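Local coordinates for adenosine monophosphate-protein transferase FICD homolog (Caenorhabditis elegans, PDB 5JJ6) that carries a largely helical Fido domain of the Fic/DOC family and assembles as two copies of the chain, at residues N176-G180 with G214-P218; E199-I205 with V250-N254; G222-T226 with V242-L246; A270-V275 with T287-L292. All blocks are in the same frame, centred on the assembly; numbering follows the deposited sequence.

The four contacts tie the Fic-fold helices together, interaction 1 at the subunit interface and interaction 4 nearest the centre of the chain. The centre of interaction 1 is about 20 Å from that of interaction 3. Interactions 2 and 3 share helix 239-254 and touch where I202 CG2 lies 4.1 Å from L246 CD1. Interaction 4 joins the two helices on either side of the Fic signature loop, and it meets both neighbours: L246 CD2 is 4.0 Å from L274 CD1, and I205 CD1 is 4.3 Å from L291 CD2. A bound sulfate, probably from the crystallisation liquor though it may mark a pocket, lies about 5 Å from the side chain of R289.

Interaction 1: residues N176-G180 with G214-P218; sequences NEVIG and GNADP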
loop_
_atom_site.group_PDB
_atom_site.type_symbol
_atom_site.label_atom_id
_atom_site.label_comp_id
_atom_site.label_asym_id
_atom_site.label_seq_id
_atom_site.Cartn_x
_atom_site.Cartn_y
_atom_site.Cartn_z
ATOM N N ASN B 176 6.990 1.867 -5.487
ATOM C CA ASN B 176 5.797 1.127 -5.103
ATOM C C ASN B 176 4.822 0.879 -6.261
ATOM O O ASN B 176 4.141 -0.157 -6.283
ATOM C CB ASN B 176 5.072 1.851 -3.981
ATOM C CG ASN B 176 5.642 1.524 -2.631
ATOM O OD1 ASN B 176 6.375 0.536 -2.478
ATOM N ND2 ASN B 176 5.310 2.343 -1.635
ATOM N N GLU B 177 4.754 1.821 -7.205
ATOM C CA GLU B 177 3.952 1.656 -8.414
ATOM C C GLU B 177 4.501 0.550 -9.297
ATOM O O GLU B 177 3.749 -0.298 -9.783
ATOM C CB GLU B 177 3.888 2.968 -9.187
ATOM C CG GLU B 177 2.868 3.948 -8.625
ATOM C CD GLU B 177 2.961 5.347 -9.244
ATOM O OE1 GLU B 177 3.725 5.542 -10.228
ATOM O OE2 GLU B 177 2.249 6.253 -8.745
ATOM N N VAL B 178 5.816 0.543 -9.487
ATOM C CA VAL B 178 6.447 -0.509 -10.269
ATOM C C VAL B 178 6.141 -1.879 -9.659
ATOM O O VAL B 178 5.628 -2.788 -10.340
ATOM C CB VAL B 178 7.972 -0.275 -10.362
ATOM C CG1 VAL B 178 8.692 -1.494 -10.884
ATOM C CG2 VAL B 178 8.251 0.914 -11.260
ATOM N N ILE B 179 6.429 -2.007 -8.366
ATOM C CA ILE B 179 6.205 -3.260 -7.648
ATOM C C ILE B 179 4.749 -3.727 -7.704
ATOM O O ILE B 179 4.469 -4.891 -8.029
ATOM C CB ILE B 179 6.687 -3.140 -6.185
ATOM C CG1 ILE B 179 8.222 -3.055 -6.164
ATOM C CG2 ILE B 179 6.270 -4.350 -5.387
ATOM C CD1 ILE B 179 8.798 -2.161 -5.081
ATOM N N GLY B 180 3.834 -2.816 -7.392
ATOM C CA GLY B 180 2.408 -3.088 -7.489
ATOM C C GLY B 180 1.963 -3.570 -8.859
ATOM O O GLY B 180 1.232 -4.555 -8.957
ATOM N N GLY B 214 -1.861 -1.483 -4.453
ATOM C CA GLY B 214 -1.582 -1.997 -3.119
ATOM C C GLY B 214 -0.428 -1.344 -2.368
ATOM O O GLY B 214 -0.601 -0.842 -1.254
ATOM N N ASN B 215 0.764 -1.393 -2.948
ATOM C CA ASN B 215 1.918 -0.786 -2.313
ATOM C C ASN B 215 1.893 0.739 -2.344
ATOM O O ASN B 215 2.204 1.386 -1.352
ATOM C CB ASN B 215 3.198 -1.300 -2.955
ATOM C CG ASN B 215 3.287 -2.809 -2.938
ATOM O OD1 ASN B 215 2.856 -3.486 -3.865
ATOM N ND2 ASN B 215 3.836 -3.346 -1.861
ATOM N N ALA B 216 1.504 1.321 -3.471
ATOM C CA ALA B 216 1.597 2.769 -3.626
ATOM C C ALA B 216 0.540 3.504 -2.814
ATOM O O ALA B 216 0.817 4.548 -2.234
ATOM C CB ALA B 216 1.485 3.146 -5.093
ATOM N N ASP B 217 -0.659 2.939 -2.744
ATOM C CA ASP B 217 -1.777 3.586 -2.066
ATOM C C ASP B 217 -2.716 2.534 -1.486
ATOM O O ASP B 217 -3.768 2.258 -2.051
ATOM C CB ASP B 217 -2.531 4.491 -3.044
ATOM C CG ASP B 217 -3.401 5.529 -2.344
ATOM O OD1 ASP B 217 -3.569 5.436 -1.107
ATOM O OD2 ASP B 217 -3.921 6.432 -3.041
ATOM N N PRO B 218 -2.325 1.927 -0.358
ATOM C CA PRO B 218 -3.049 0.765 0.172
ATOM C C PRO B 218 -4.478 1.051 0.641
ATOM O O PRO B 218 -5.340 0.185 0.533
ATOM C CB PRO B 218 -2.168 0.316 1.343
ATOM C CG PRO B 218 -1.384 1.508 1.702
ATOM C CD PRO B 218 -1.124 2.233 0.434
HETATM O O HOH W 1 1.550 -0.230 -6.130
#
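N176, on helix 172-191 of the Fic-type helical domain, leans onto N215 and A216 in the turn that follows helix 202-213. Take its side chain atom by atom. CB sits 3.6 Å from A216 CA, flush against the backbone of the turn. CG stands beside its own backbone N (chi1 -84°), and this carries the amide across the N215 side chain at roughly a right angle, the two amide planes being 34° apart. OD1 comes to 3.7 Å from N215 CB. ND2 lies 3.3 Å from N215 O, but the angle is too poor for a hydrogen bond; this nitrogen is instead bonded to OD1 of N176 in the second subunit. N215 O is likewise used across the interface, by ND2 of N215 of the second subunit. The N176 amide, N215 ND2 and the backbone N215 O therefore bond to the other chain, whereas N215 OD1 stays within its own.

The N215 amide turns this OD1 to I179 and G180. It rests 3.8 Å from I179 CG2 and close to G180 CA, so the oxygen borders the I179-G180 end of the segment. On the far flank A216 CB meets the aliphatic part of E177, at CG. Farther out, E177 OE1 takes a weak hydrogen bond from N150, and OE2 forms a long, weak ion pair with R173. Direct hydrogen bonds between the two segments are absent, and a water takes their place: it donates to N176 O at 2.6 Å and accepts from A216 N at 3.1 Å.

Interaction 2: residues E199-I205 with V250-N254; sequences EISIDDI and VDWLN
E199 lays its side chain over the amide of N254, carboxylate and amide planes stacked and only 12° apart, with E199 CG 3.7 Å from N254 CG. While E199 covers a face of the amide, its OD1 and ND2 reach out to the backbone of I200 and grip it twice. I200 N donates to N254 OD1 at 3.2 Å in an almost straight bond (N-H...O 170°), the donor tilted somewhat from the carbonyl plane. N254 ND2 donates in return to I200 O, also at 3.2 Å, but with a more bent angle of 146° and from above the carbonyl plane. One side chain at the last turn of helix 239-254 thus reads both polar groups of a single residue ahead of helix 202-213.

The apolar half is centred on V250. Its two methyls part company: CG1, anti to the carbonyl carbon, lies 3.8 Å from I205 CD1, while CG2 takes the I202 side chain at about a right angle, 3.6 Å from I202 CG1. Farther along, I200 CD1 and L253 CD1 touch at 4.0 Å, and helix 284-297 adds L294 and I295 to these two side chains.

S201 opens helix 202-213 with a capping box: S201 N donates to D204 OD2 at 2.8 Å, and D204 N returns a weak bond to S201 OG. H197 also bonds D204 OD2, fixing that carboxylate. Since I200 N and O are both paired by the N254 amide, the approach to the helix start is set by neutral hydrogen bonds, with hydrocarbon packing beyond it and no ion pair across the contact.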
loop_
_atom_site.group_PDB
_atom_site.type_symbol
_atom_site.label_atom_id
_atom_site.label_comp_id
_atom_site.label_asym_id
_atom_site.label_seq_id
_atom_site.Cartn_x
_atom_site.Cartn_y
_atom_site.Cartn_z
ATOM N N GLU B 199 -15.297 -17.229 -16.816
ATOM C CA GLU B 199 -15.889 -15.912 -16.592
ATOM C C GLU B 199 -14.967 -14.928 -15.869
ATOM O O GLU B 199 -14.170 -15.316 -15.016
ATOM C CB GLU B 199 -17.184 -16.049 -15.799
ATOM C CG GLU B 199 -18.387 -16.341 -16.658
ATOM C CD GLU B 199 -19.688 -16.112 -15.924
ATOM O OE1 GLU B 199 -19.654 -15.993 -14.676
ATOM O OE2 GLU B 199 -20.738 -16.038 -16.601
ATOM N N ILE B 200 -15.091 -13.647 -16.210
ATOM C CA ILE B 200 -14.363 -12.585 -15.527
ATOM C C ILE B 200 -15.250 -11.897 -14.503
ATOM O O ILE B 200 -16.133 -11.139 -14.877
ATOM C CB ILE B 200 -13.849 -11.531 -16.519
ATOM C CG1 ILE B 200 -12.934 -12.174 -17.562
ATOM C CG2 ILE B 200 -13.127 -10.419 -15.792
ATOM C CD1 ILE B 200 -12.555 -11.236 -18.691
ATOM N N SER B 201 -15.009 -12.152 -13.220
ATOM C CA SER B 201 -15.825 -11.581 -12.144
ATOM C C SER B 201 -15.456 -10.136 -11.821
ATOM O O SER B 201 -14.441 -9.632 -12.282
ATOM C CB SER B 201 -15.715 -12.431 -10.882
ATOM O OG SER B 201 -14.520 -12.142 -10.186
ATOM N N ILE B 202 -16.293 -9.475 -11.027
ATOM C CA ILE B 202 -16.001 -8.128 -10.564
ATOM C C ILE B 202 -14.821 -8.193 -9.610
ATOM O O ILE B 202 -14.006 -7.271 -9.539
ATOM C CB ILE B 202 -17.218 -7.483 -9.858
ATOM C CG1 ILE B 202 -18.431 -7.495 -10.778
ATOM C CG2 ILE B 202 -16.943 -6.048 -9.448
ATOM C CD1 ILE B 202 -19.624 -6.726 -10.230
ATOM N N ASP B 203 -14.722 -9.300 -8.882
ATOM C CA ASP B 203 -13.613 -9.502 -7.954
ATOM C C ASP B 203 -12.283 -9.655 -8.664
ATOM O O ASP B 203 -11.250 -9.375 -8.078
ATOM C CB ASP B 203 -13.862 -10.718 -7.069
ATOM C CG ASP B 203 -14.931 -10.459 -6.025
ATOM O OD1 ASP B 203 -14.586 -9.922 -4.945
ATOM O OD2 ASP B 203 -16.114 -10.783 -6.290
ATOM N N ASP B 204 -12.294 -10.097 -9.916
ATOM C CA ASP B 204 -11.049 -10.193 -10.674
ATOM C C ASP B 204 -10.493 -8.813 -10.969
ATOM O O ASP B 204 -9.299 -8.562 -10.805
ATOM C CB ASP B 204 -11.258 -10.954 -11.980
ATOM C CG ASP B 204 -11.693 -12.389 -11.755
ATOM O OD1 ASP B 204 -11.313 -12.977 -10.719
ATOM O OD2 ASP B 204 -12.412 -12.933 -12.617
ATOM N N ILE B 205 -11.369 -7.910 -11.392
ATOM C CA ILE B 205 -10.975 -6.530 -11.656
ATOM C C ILE B 205 -10.554 -5.848 -10.353
ATOM O O ILE B 205 -9.548 -5.136 -10.310
ATOM C CB ILE B 205 -12.116 -5.748 -12.331
ATOM C CG1 ILE B 205 -12.463 -6.383 -13.682
ATOM C CG2 ILE B 205 -11.749 -4.282 -12.489
ATOM C CD1 ILE B 205 -13.648 -5.735 -14.392
ATOM N N VAL B 250 -18.944 -6.205 -16.521
ATOM C CA VAL B 250 -18.538 -7.615 -16.519
ATOM C C VAL B 250 -19.573 -8.476 -17.235
ATOM O O VAL B 250 -19.218 -9.384 -18.005
ATOM C CB VAL B 250 -18.276 -8.165 -15.094
ATOM C CG1 VAL B 250 -17.042 -7.490 -14.477
ATOM C CG2 VAL B 250 -19.489 -8.017 -14.199
ATOM N N ASP B 251 -20.852 -8.191 -16.990
ATOM C CA ASP B 251 -21.919 -8.968 -17.603
ATOM C C ASP B 251 -21.814 -8.817 -19.115
ATOM O O ASP B 251 -21.944 -9.800 -19.844
ATOM C CB ASP B 251 -23.300 -8.544 -17.114
ATOM C CG ASP B 251 -23.543 -8.909 -15.660
ATOM O OD1 ASP B 251 -23.221 -10.052 -15.255
ATOM O OD2 ASP B 251 -24.115 -8.068 -14.935
ATOM N N TRP B 252 -21.567 -7.597 -19.589
ATOM C CA TRP B 252 -21.348 -7.416 -21.017
ATOM C C TRP B 252 -20.158 -8.266 -21.504
ATOM O O TRP B 252 -20.215 -8.839 -22.598
ATOM C CB TRP B 252 -21.097 -5.948 -21.369
ATOM C CG TRP B 252 -20.590 -5.811 -22.778
ATOM C CD1 TRP B 252 -21.308 -5.968 -23.926
ATOM C CD2 TRP B 252 -19.240 -5.555 -23.185
ATOM N NE1 TRP B 252 -20.498 -5.798 -25.023
ATOM C CE2 TRP B 252 -19.225 -5.548 -24.593
ATOM C CE3 TRP B 252 -18.052 -5.322 -22.496
ATOM C CZ2 TRP B 252 -18.066 -5.311 -25.320
ATOM C CZ3 TRP B 252 -16.905 -5.093 -23.223
ATOM C CH2 TRP B 252 -16.922 -5.083 -24.620
ATOM N N LEU B 253 -19.100 -8.367 -20.694
ATOM C CA LEU B 253 -17.925 -9.156 -21.078
ATOM C C LEU B 253 -18.169 -10.667 -21.162
ATOM O O LEU B 253 -17.526 -11.359 -21.957
ATOM C CB LEU B 253 -16.763 -8.912 -20.105
ATOM C CG LEU B 253 -15.685 -7.869 -20.402
ATOM C CD1 LEU B 253 -14.643 -7.906 -19.318
ATOM C CD2 LEU B 253 -15.029 -8.143 -21.732
ATOM N N ASN B 254 -19.059 -11.198 -20.328
ATOM C CA ASN B 254 -19.243 -12.650 -20.313
ATOM C C ASN B 254 -20.445 -13.134 -21.115
ATOM O O ASN B 254 -20.606 -14.334 -21.331
ATOM C CB ASN B 254 -19.339 -13.163 -18.884
ATOM C CG ASN B 254 -18.045 -13.010 -18.140
ATOM O OD1 ASN B 254 -16.971 -13.233 -18.704
ATOM N ND2 ASN B 254 -18.127 -12.619 -16.873
#

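Interaction 3: residues G222-T226 with V242-L246; sequences GRIRT and VMEQL
The guanidinium of R225 is covered on one face by V242, whose CG2 stands 4.0 Å above the plane and toward the rim of the group; V242 CG2 lies 4.1 Å from R225 NH1. From the R225 backbone, CG leaves between the backbone N and the carbonyl carbon (chi1 66°), and the extended chain then carries the head past V242 at about a right angle. What the nitrogens hold lies beyond this helix: NE donates to H278 O, and NH1 makes a weak bond to V277 O.

I224 does most of the packing. Its CG2 branch slides by V242 in the opposite sense and meets V242 CG1 at 3.6 Å. The other branch ends in CD1, which sits 3.6 Å from M243 CE; the methionine chain, bent at both its later torsions, folds its methyl back to reach it. L246 CD1 closes over the same I224 CD1 at 3.8 Å.

Hydrocarbon thus seats the loop on helix 239-254, while R225 ties it to backbone at the end of helix 263-277, where H278 and P279 begin the HPF signature loop of the Fic fold.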
loop_
_atom_site.group_PDB
_atom_site.type_symbol
_atom_site.label_atom_id
_atom_site.label_comp_id
_atom_site.label_asym_id
_atom_site.label_seq_id
_atom_site.Cartn_x
_atom_site.Cartn_y
_atom_site.Cartn_z
ATOM N N GLY B 222 -8.266 -1.714 -4.523
ATOM C CA GLY B 222 -9.370 -2.653 -4.625
ATOM C C GLY B 222 -10.644 -2.062 -4.053
ATOM O O GLY B 222 -11.607 -2.777 -3.743
ATOM N N ARG B 223 -10.666 -0.739 -3.960
ATOM C CA ARG B 223 -11.780 -0.070 -3.334
ATOM C C ARG B 223 -12.386 0.960 -4.265
ATOM O O ARG B 223 -11.705 1.820 -4.832
ATOM C CB ARG B 223 -11.337 0.590 -2.026
ATOM C CG ARG B 223 -12.212 1.754 -1.584
ATOM C CD ARG B 223 -11.756 2.333 -0.246
ATOM N NE ARG B 223 -12.604 3.447 0.174
ATOM C CZ ARG B 223 -13.689 3.321 0.936
ATOM N NH1 ARG B 223 -14.064 2.124 1.377
ATOM N NH2 ARG B 223 -14.401 4.394 1.258
ATOM N N ILE B 224 -13.698 0.844 -4.389
ATOM C CA ILE B 224 -14.512 1.685 -5.231
ATOM C C ILE B 224 -14.686 3.048 -4.602
ATOM O O ILE B 224 -14.864 3.161 -3.389
ATOM C CB ILE B 224 -15.871 1.009 -5.482
ATOM C CG1 ILE B 224 -15.657 -0.200 -6.397
ATOM C CG2 ILE B 224 -16.900 1.991 -6.033
ATOM C CD1 ILE B 224 -16.750 -0.415 -7.389
ATOM N N ARG B 225 -14.615 4.082 -5.426
ATOM C CA ARG B 225 -14.782 5.445 -4.952
ATOM C C ARG B 225 -16.197 5.627 -4.404
ATOM O O ARG B 225 -17.161 5.048 -4.929
ATOM C CB ARG B 225 -14.492 6.429 -6.087
ATOM C CG ARG B 225 -15.486 6.354 -7.229
ATOM C CD ARG B 225 -15.123 7.328 -8.321
ATOM N NE ARG B 225 -15.922 7.119 -9.525
ATOM C CZ ARG B 225 -17.125 7.648 -9.728
ATOM N NH1 ARG B 225 -17.775 7.390 -10.850
ATOM N NH2 ARG B 225 -17.675 8.443 -8.818
ATOM N N THR B 226 -16.323 6.422 -3.344
ATOM C CA THR B 226 -17.629 6.616 -2.709
ATOM C C THR B 226 -18.170 8.032 -2.875
ATOM O O THR B 226 -19.321 8.212 -3.272
ATOM C CB THR B 226 -17.573 6.288 -1.202
ATOM N N VAL B 242 -21.875 2.746 -8.504
ATOM C CA VAL B 242 -20.630 2.502 -9.214
ATOM C C VAL B 242 -20.408 0.995 -9.307
ATOM O O VAL B 242 -19.987 0.468 -10.352
ATOM C CB VAL B 242 -19.443 3.204 -8.520
ATOM C CG1 VAL B 242 -18.142 2.902 -9.237
ATOM C CG2 VAL B 242 -19.675 4.707 -8.478
ATOM N N MET B 243 -20.722 0.298 -8.220
ATOM C CA MET B 243 -20.627 -1.149 -8.219
ATOM C C MET B 243 -21.533 -1.732 -9.314
ATOM O O MET B 243 -21.132 -2.637 -10.056
ATOM C CB MET B 243 -20.997 -1.712 -6.848
ATOM C CG MET B 243 -20.593 -3.157 -6.649
ATOM S SD MET B 243 -18.810 -3.383 -6.727
ATOM C CE MET B 243 -18.316 -2.699 -5.144
ATOM N N GLU B 244 -22.751 -1.204 -9.426
ATOM C CA GLU B 244 -23.685 -1.702 -10.432
ATOM C C GLU B 244 -23.175 -1.433 -11.863
ATOM O O GLU B 244 -23.323 -2.292 -12.734
ATOM C CB GLU B 244 -25.091 -1.140 -10.203
ATOM C CG GLU B 244 -25.494 0.058 -11.027
ATOM C CD GLU B 244 -26.968 0.394 -10.858
ATOM O OE1 GLU B 244 -27.618 -0.191 -9.958
ATOM O OE2 GLU B 244 -27.479 1.235 -11.632
ATOM N N GLN B 245 -22.572 -0.265 -12.115
ATOM C CA GLN B 245 -22.012 -0.017 -13.447
ATOM C C GLN B 245 -20.904 -1.019 -13.766
ATOM O O GLN B 245 -20.794 -1.501 -14.905
ATOM C CB GLN B 245 -21.447 1.395 -13.591
ATOM C CG GLN B 245 -22.332 2.536 -13.167
ATOM C CD GLN B 245 -21.802 3.877 -13.686
ATOM O OE1 GLN B 245 -21.155 4.632 -12.957
ATOM N NE2 GLN B 245 -22.056 4.161 -14.965
ATOM N N LEU B 246 -20.094 -1.342 -12.759
ATOM C CA LEU B 246 -19.074 -2.375 -12.931
ATOM C C LEU B 246 -19.686 -3.718 -13.297
ATOM O O LEU B 246 -19.158 -4.455 -14.149
ATOM C CB LEU B 246 -18.241 -2.532 -11.672
ATOM C CG LEU B 246 -17.022 -1.635 -11.608
ATOM C CD1 LEU B 246 -16.040 -2.259 -10.645
ATOM C CD2 LEU B 246 -16.414 -1.491 -12.995
#

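Interaction 4: residues A270-V275 with T287-L292; sequences AHYKLV and TARLLL
H271 and A288 are the closest backbone neighbours in the antiparallel pair of helices that flanks the Fic signature loop. The two segments run at 153° to each other, with axes 8.5 Å apart at the closest. A288 CB sits over one face of the imidazole in a CH-pi contact, 4.1 Å from the centroid of the H271 ring and 13° off its normal. R289 CG comes up in the ring plane at the edge, 3.8 Å from H271 NE2. The imidazole gets there because its CG is anti to the backbone N (chi1 -178°), which swings the ring over toward helix 284-297 alongside the R289 side chain.

The small A288 side chain also takes V275 CG2, 3.5 Å from its CB. The preceding residue, L274, runs its CD2 methyl between the helices, 3.6 Å from A288 CA and 4.0 Å from L291 CD2. A270 CB reaches L291 CD2 at a loose 4.4 Å, while L292 CD1 packs obliquely on H271 CD2.

A second shell holds the polar ends. Y314 OH is hydrogen-bonded to both H271 NE2 and R289 NH1, so one phenol ties together the side chains that meet edge-on, while the F329 ring lies inclined against the imidazole. R289 NH2 has a further bond to T144 O, which anchors the arginine on helix 127-148 and helps fix its bent chain; a sulfate lies about 5 Å from this side chain. At the start of segment 287-292, T287 OG1 is hydrogen-bonded to G283 O of the signature loop.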
loop_
_atom_site.group_PDB
_atom_site.type_symbol
_atom_site.label_atom_id
_atom_site.label_comp_id
_atom_site.label_asym_id
_atom_site.label_seq_id
_atom_site.Cartn_x
_atom_site.Cartn_y
_atom_site.Cartn_z
ATOM N N ALA B 270 -13.708 -2.649 -23.913
ATOM C CA ALA B 270 -13.554 -2.868 -22.481
ATOM C C ALA B 270 -12.767 -1.733 -21.835
ATOM O O ALA B 270 -13.218 -1.114 -20.862
ATOM C CB ALA B 270 -12.878 -4.165 -22.232
ATOM N N HIS B 271 -11.582 -1.483 -22.384
ATOM C CA HIS B 271 -10.746 -0.378 -21.952
ATOM C C HIS B 271 -11.541 0.918 -21.846
ATOM O O HIS B 271 -11.482 1.620 -20.832
ATOM C CB HIS B 271 -9.596 -0.182 -22.926
ATOM C CG HIS B 271 -8.657 0.909 -22.530
ATOM N ND1 HIS B 271 -9.021 2.238 -22.514
ATOM C CD2 HIS B 271 -7.355 0.872 -22.159
ATOM C CE1 HIS B 271 -7.991 2.970 -22.132
ATOM N NE2 HIS B 271 -6.966 2.167 -21.916
ATOM N N TYR B 272 -12.287 1.215 -22.907
ATOM C CA TYR B 272 -13.049 2.453 -23.013
ATOM C C TYR B 272 -14.134 2.546 -21.940
ATOM O O TYR B 272 -14.276 3.565 -21.254
ATOM C CB TYR B 272 -13.698 2.552 -24.403
ATOM C CG TYR B 272 -14.536 3.797 -24.592
ATOM C CD1 TYR B 272 -13.950 5.060 -24.545
ATOM C CD2 TYR B 272 -15.911 3.718 -24.771
ATOM C CE1 TYR B 272 -14.699 6.207 -24.700
ATOM C CE2 TYR B 272 -16.679 4.865 -24.923
ATOM C CZ TYR B 272 -16.060 6.108 -24.886
ATOM O OH TYR B 272 -16.793 7.267 -25.034
ATOM N N LYS B 273 -14.900 1.472 -21.807
ATOM C CA LYS B 273 -15.978 1.421 -20.836
ATOM C C LYS B 273 -15.459 1.607 -19.412
ATOM O O LYS B 273 -16.006 2.408 -18.648
ATOM C CB LYS B 273 -16.755 0.104 -20.950
ATOM C CG LYS B 273 -17.578 -0.043 -22.256
ATOM C CD LYS B 273 -18.616 -1.168 -22.137
ATOM C CE LYS B 273 -19.638 -0.766 -21.078
ATOM N NZ LYS B 273 -20.453 -1.895 -20.569
ATOM N N LEU B 274 -14.401 0.881 -19.059
ATOM C CA LEU B 274 -13.837 0.988 -17.720
ATOM C C LEU B 274 -13.297 2.406 -17.472
ATOM O O LEU B 274 -13.558 3.010 -16.424
ATOM C CB LEU B 274 -12.716 -0.045 -17.503
ATOM C CG LEU B 274 -12.144 -0.095 -16.072
ATOM C CD1 LEU B 274 -13.206 -0.450 -15.052
ATOM C CD2 LEU B 274 -11.001 -1.046 -15.962
ATOM N N VAL B 275 -12.565 2.944 -18.442
ATOM C CA VAL B 275 -12.020 4.281 -18.277
ATOM C C VAL B 275 -13.129 5.323 -18.106
ATOM O O VAL B 275 -12.967 6.292 -17.366
ATOM C CB VAL B 275 -11.142 4.681 -19.476
ATOM C CG1 VAL B 275 -10.882 6.193 -19.480
ATOM C CG2 VAL B 275 -9.830 3.904 -19.461
ATOM N N THR B 287 -5.336 -0.004 -14.683
ATOM C CA THR B 287 -6.201 -1.162 -14.548
ATOM C C THR B 287 -6.934 -1.459 -15.851
ATOM O O THR B 287 -7.165 -2.613 -16.185
ATOM C CB THR B 287 -7.208 -0.966 -13.417
ATOM O OG1 THR B 287 -6.515 -0.498 -12.251
ATOM C CG2 THR B 287 -7.931 -2.283 -13.106
ATOM N N ALA B 288 -7.312 -0.406 -16.568
ATOM C CA ALA B 288 -7.961 -0.510 -17.877
ATOM C C ALA B 288 -7.044 -1.134 -18.930
ATOM O O ALA B 288 -7.495 -1.911 -19.778
ATOM C CB ALA B 288 -8.430 0.852 -18.336
ATOM N N ARG B 289 -5.778 -0.727 -18.933
ATOM C CA ARG B 289 -4.835 -1.323 -19.864
ATOM C C ARG B 289 -4.626 -2.769 -19.474
ATOM O O ARG B 289 -4.396 -3.638 -20.321
ATOM C CB ARG B 289 -3.508 -0.552 -19.910
ATOM C CG ARG B 289 -3.661 0.828 -20.499
ATOM C CD ARG B 289 -2.349 1.539 -20.739
ATOM N NE ARG B 289 -1.681 1.975 -19.520
ATOM C CZ ARG B 289 -2.081 3.007 -18.785
ATOM N NH1 ARG B 289 -3.162 3.689 -19.141
ATOM N NH2 ARG B 289 -1.410 3.343 -17.692
ATOM N N LEU B 290 -4.699 -3.021 -18.175
ATOM C CA LEU B 290 -4.529 -4.370 -17.671
ATOM C C LEU B 290 -5.660 -5.248 -18.176
ATOM O O LEU B 290 -5.432 -6.335 -18.691
ATOM C CB LEU B 290 -4.476 -4.364 -16.149
ATOM C CG LEU B 290 -3.605 -5.433 -15.499
ATOM C CD1 LEU B 290 -2.179 -5.377 -16.018
ATOM C CD2 LEU B 290 -3.657 -5.242 -14.001
ATOM N N LEU B 291 -6.880 -4.739 -18.047
ATOM C CA LEU B 291 -8.096 -5.425 -18.467
ATOM C C LEU B 291 -8.059 -5.720 -19.959
ATOM O O LEU B 291 -8.376 -6.840 -20.398
ATOM C CB LEU B 291 -9.316 -4.571 -18.137
ATOM C CG LEU B 291 -10.649 -5.196 -18.515
ATOM C CD1 LEU B 291 -10.716 -6.622 -18.001
ATOM C CD2 LEU B 291 -11.797 -4.364 -17.965
ATOM N N LEU B 292 -7.665 -4.701 -20.721
ATOM C CA LEU B 292 -7.421 -4.846 -22.145
ATOM C C LEU B 292 -6.551 -6.066 -22.368
ATOM O O LEU B 292 -6.920 -6.999 -23.110
ATOM C CB LEU B 292 -6.732 -3.598 -22.698
ATOM C CG LEU B 292 -6.499 -3.395 -24.198
ATOM C CD1 LEU B 292 -6.148 -1.952 -24.422
ATOM C CD2 LEU B 292 -5.383 -4.261 -24.743
#